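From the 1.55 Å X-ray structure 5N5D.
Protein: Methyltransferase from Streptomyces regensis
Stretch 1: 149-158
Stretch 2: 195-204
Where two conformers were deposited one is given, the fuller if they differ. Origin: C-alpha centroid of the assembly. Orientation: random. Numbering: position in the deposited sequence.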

# COMPACT_ATOMS: atom_id res chain seq x y z
N ILE A 149 -0.07 18.29 10.22
CA ILE A 149 -0.63 17.36 9.23
C ILE A 149 -2.00 17.84 8.75
O ILE A 149 -2.25 17.80 7.53
CB ILE A 149 -0.67 15.93 9.79
CG1 ILE A 149 0.75 15.37 9.81
CG2 ILE A 149 -1.56 15.04 8.94
CD1 ILE A 149 0.89 14.05 10.52
N PRO A 150 -2.91 18.31 9.61
CA PRO A 150 -4.20 18.80 9.08
C PRO A 150 -4.03 19.89 8.03
O PRO A 150 -4.71 19.87 6.99
CB PRO A 150 -4.93 19.30 10.33
CG PRO A 150 -4.33 18.51 11.44
CD PRO A 150 -2.88 18.34 11.08
N GLU A 151 -3.14 20.85 8.29
CA GLU A 151 -2.88 21.94 7.35
C GLU A 151 -2.15 21.44 6.11
O GLU A 151 -2.39 21.93 5.00
CB GLU A 151 -2.09 23.03 8.06
CG GLU A 151 -2.88 23.81 9.12
CD GLU A 151 -3.10 23.05 10.44
OE1 GLU A 151 -2.37 22.08 10.74
OE2 GLU A 151 -4.01 23.46 11.19
N TYR A 152 -1.25 20.48 6.28
CA TYR A 152 -0.60 19.88 5.11
C TYR A 152 -1.62 19.16 4.24
O TYR A 152 -1.54 19.20 3.01
CB TYR A 152 0.50 18.92 5.54
CG TYR A 152 1.68 19.57 6.25
CD1 TYR A 152 2.03 20.88 5.99
CD2 TYR A 152 2.43 18.86 7.18
CE1 TYR A 152 3.09 21.48 6.63
CE2 TYR A 152 3.50 19.46 7.82
CZ TYR A 152 3.83 20.77 7.55
OH TYR A 152 4.88 21.40 8.17
N PHE A 153 -2.58 18.47 4.86
CA PHE A 153 -3.63 17.81 4.11
C PHE A 153 -4.49 18.82 3.36
O PHE A 153 -4.79 18.64 2.17
CB PHE A 153 -4.47 16.96 5.06
CG PHE A 153 -5.65 16.29 4.41
CD1 PHE A 153 -5.49 15.46 3.31
CD2 PHE A 153 -6.92 16.48 4.92
CE1 PHE A 153 -6.59 14.85 2.73
CE2 PHE A 153 -8.02 15.86 4.35
CZ PHE A 153 -7.85 15.04 3.25
N THR A 154 -4.88 19.91 4.03
CA THR A 154 -5.62 20.97 3.34
C THR A 154 -4.86 21.45 2.11
O THR A 154 -5.44 21.62 1.03
CB THR A 154 -5.88 22.14 4.30
OG1 THR A 154 -6.69 21.70 5.39
CG2 THR A 154 -6.59 23.28 3.57
N TRP A 155 -3.55 21.67 2.26
CA TRP A 155 -2.75 22.13 1.13
C TRP A 155 -2.62 21.04 0.06
O TRP A 155 -2.63 21.35 -1.14
CB TRP A 155 -1.36 22.57 1.60
CG TRP A 155 -1.33 24.00 2.01
CD1 TRP A 155 -1.06 24.51 3.25
CD2 TRP A 155 -1.59 25.13 1.16
NE1 TRP A 155 -1.13 25.88 3.22
CE2 TRP A 155 -1.46 26.29 1.95
CE3 TRP A 155 -1.92 25.27 -0.19
CZ2 TRP A 155 -1.65 27.56 1.44
CZ3 TRP A 155 -2.11 26.54 -0.69
CH2 TRP A 155 -1.98 27.67 0.12
N ALA A 156 -2.51 19.78 0.47
CA ALA A 156 -2.48 18.69 -0.50
C ALA A 156 -3.72 18.70 -1.38
O ALA A 156 -3.63 18.52 -2.60
CB ALA A 156 -2.34 17.34 0.22
N LEU A 157 -4.89 18.93 -0.78
CA LEU A 157 -6.12 19.01 -1.56
C LEU A 157 -6.11 20.23 -2.48
O LEU A 157 -6.48 20.13 -3.65
CB LEU A 157 -7.33 19.06 -0.63
CG LEU A 157 -7.55 17.84 0.27
CD1 LEU A 157 -8.78 18.07 1.13
CD2 LEU A 157 -7.68 16.55 -0.52
N LYS A 158 -5.67 21.38 -1.96
CA LYS A 158 -5.67 22.60 -2.77
C LYS A 158 -4.72 22.49 -3.95
O LYS A 158 -4.99 23.05 -5.02
CB LYS A 158 -5.28 23.80 -1.90
CG LYS A 158 -5.31 25.13 -2.62
CD LYS A 158 -6.74 25.52 -2.99
CE LYS A 158 -6.79 26.89 -3.63
NZ LYS A 158 -5.97 26.95 -4.87
N GLU A 195 -10.22 12.83 11.45
CA GLU A 195 -11.56 13.40 11.58
C GLU A 195 -11.95 14.18 10.33
O GLU A 195 -13.11 14.13 9.89
CB GLU A 195 -11.62 14.29 12.81
CG GLU A 195 -11.57 13.52 14.11
CD GLU A 195 -11.33 14.41 15.31
OE1 GLU A 195 -11.41 15.66 15.18
OE2 GLU A 195 -11.03 13.85 16.39
N MET A 196 -11.01 14.94 9.74
CA MET A 196 -11.29 15.63 8.49
C MET A 196 -11.65 14.64 7.39
O MET A 196 -12.59 14.88 6.62
CB MET A 196 -10.08 16.47 8.07
CG MET A 196 -9.77 17.64 8.98
SD MET A 196 -8.13 18.33 8.68
CE MET A 196 -8.37 19.16 7.12
N LEU A 197 -10.91 13.54 7.30
CA LEU A 197 -11.24 12.51 6.31
C LEU A 197 -12.64 11.95 6.53
O LEU A 197 -13.40 11.78 5.57
CB LEU A 197 -10.19 11.40 6.34
CG LEU A 197 -8.85 11.73 5.70
CD1 LEU A 197 -7.81 10.68 6.09
CD2 LEU A 197 -9.00 11.83 4.17
N ALA A 198 -13.00 11.68 7.79
CA ALA A 198 -14.34 11.17 8.07
C ALA A 198 -15.41 12.15 7.63
O ALA A 198 -16.49 11.75 7.19
CB ALA A 198 -14.49 10.88 9.56
N GLY A 199 -15.14 13.45 7.77
CA GLY A 199 -16.13 14.49 7.56
C GLY A 199 -16.33 14.97 6.14
O GLY A 199 -17.14 15.88 5.93
N ARG A 200 -15.65 14.41 5.15
CA ARG A 200 -15.87 14.82 3.77
C ARG A 200 -15.87 13.60 2.86
O ARG A 200 -15.35 12.54 3.21
CB ARG A 200 -14.81 15.84 3.33
CG ARG A 200 -13.39 15.34 3.36
CD ARG A 200 -12.42 16.51 3.31
NE ARG A 200 -12.59 17.29 2.09
CZ ARG A 200 -12.23 18.56 1.93
NH1 ARG A 200 -12.43 19.17 0.77
NH2 ARG A 200 -11.67 19.24 2.93
N SER A 201 -16.48 13.78 1.69
CA SER A 201 -16.73 12.68 0.77
C SER A 201 -16.04 12.85 -0.58
O SER A 201 -16.25 12.02 -1.46
CB SER A 201 -18.24 12.51 0.56
OG SER A 201 -18.89 12.29 1.80
N ASP A 202 -15.24 13.90 -0.76
CA ASP A 202 -14.46 14.11 -1.98
C ASP A 202 -13.06 13.53 -1.87
O ASP A 202 -12.21 13.79 -2.73
CB ASP A 202 -14.39 15.60 -2.33
CG ASP A 202 -13.84 16.45 -1.20
OD1 ASP A 202 -13.65 15.93 -0.08
OD2 ASP A 202 -13.60 17.66 -1.44
N VAL A 203 -12.80 12.78 -0.80
CA VAL A 203 -11.55 12.05 -0.60
C VAL A 203 -11.91 10.79 0.16
O VAL A 203 -12.83 10.79 0.99
CB VAL A 203 -10.49 12.88 0.17
CG1 VAL A 203 -9.09 12.29 -0.02
CG2 VAL A 203 -10.52 14.34 -0.24
N THR A 204 -11.20 9.71 -0.13
CA THR A 204 -11.47 8.43 0.52
C THR A 204 -10.14 7.77 0.85
O THR A 204 -9.18 7.90 0.08
CB THR A 204 -12.36 7.56 -0.38
OG1 THR A 204 -12.72 6.35 0.30
CG2 THR A 204 -11.69 7.25 -1.70

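Residues 149-158 form a continuous helix, held by backbone hydrogen bonds such as Phe 153 N to Ile 149 O (2.8 Å). The second stretch is more varied: the end of a helix, a connecting segment, and the start of a strand at Val 203. It runs along one side of the first helix, with Pro 150 near Met 196 (CA to CA 7.8 Å) and Leu 157 near Val 203 (CA to CA 8.9 Å). No hydrogen bond crosses between the stretches; they bury 334 Å², mostly by side-chain packing.

Phe 153 contributes most. Its CB points toward the second stretch, and the t rotamer carries the ring in among Met 196, Leu 197 and Val 203. Met 196 CE lies at the ring edge, 3.8 Å from Phe 153 CD2, while the ring tip, Phe 153 CZ, approaches Leu 197 CD2 to 3.5 Å and, more loosely, Val 203 CG2 at 4.4 Å.

Met 196 covers nearly as much surface. Its thioether reaches across a full turn of the first helix: Met 196 SD packs 3.7 Å from Pro 150 CB, and its terminal methyl, Met 196 CE, also sits 3.5 Å from Thr 154 OG1 and 3.7 Å from Pro 150 O. These last two are van der Waals contacts, since a methyl group on sulfur offers no conventional donor.

One turn beyond Phe 153, Leu 157 closes the other end of the contact. Leu 157 CD2 meets Val 203 CG2 at 3.6 Å, and Leu 157 CD1 lies over one face of the Arg 200 guanidinium, 3.6 Å from Arg 200 CZ. The face is open to an apolar neighbour because the N-H groups point outward in the plane; Arg 200 NE donates to Asp 202 OD1 (2.8 Å) and Arg 200 NH1 to Asp 202 OD2 (2.9 Å), two nearly linear hydrogen bonds within a bidentate salt bridge.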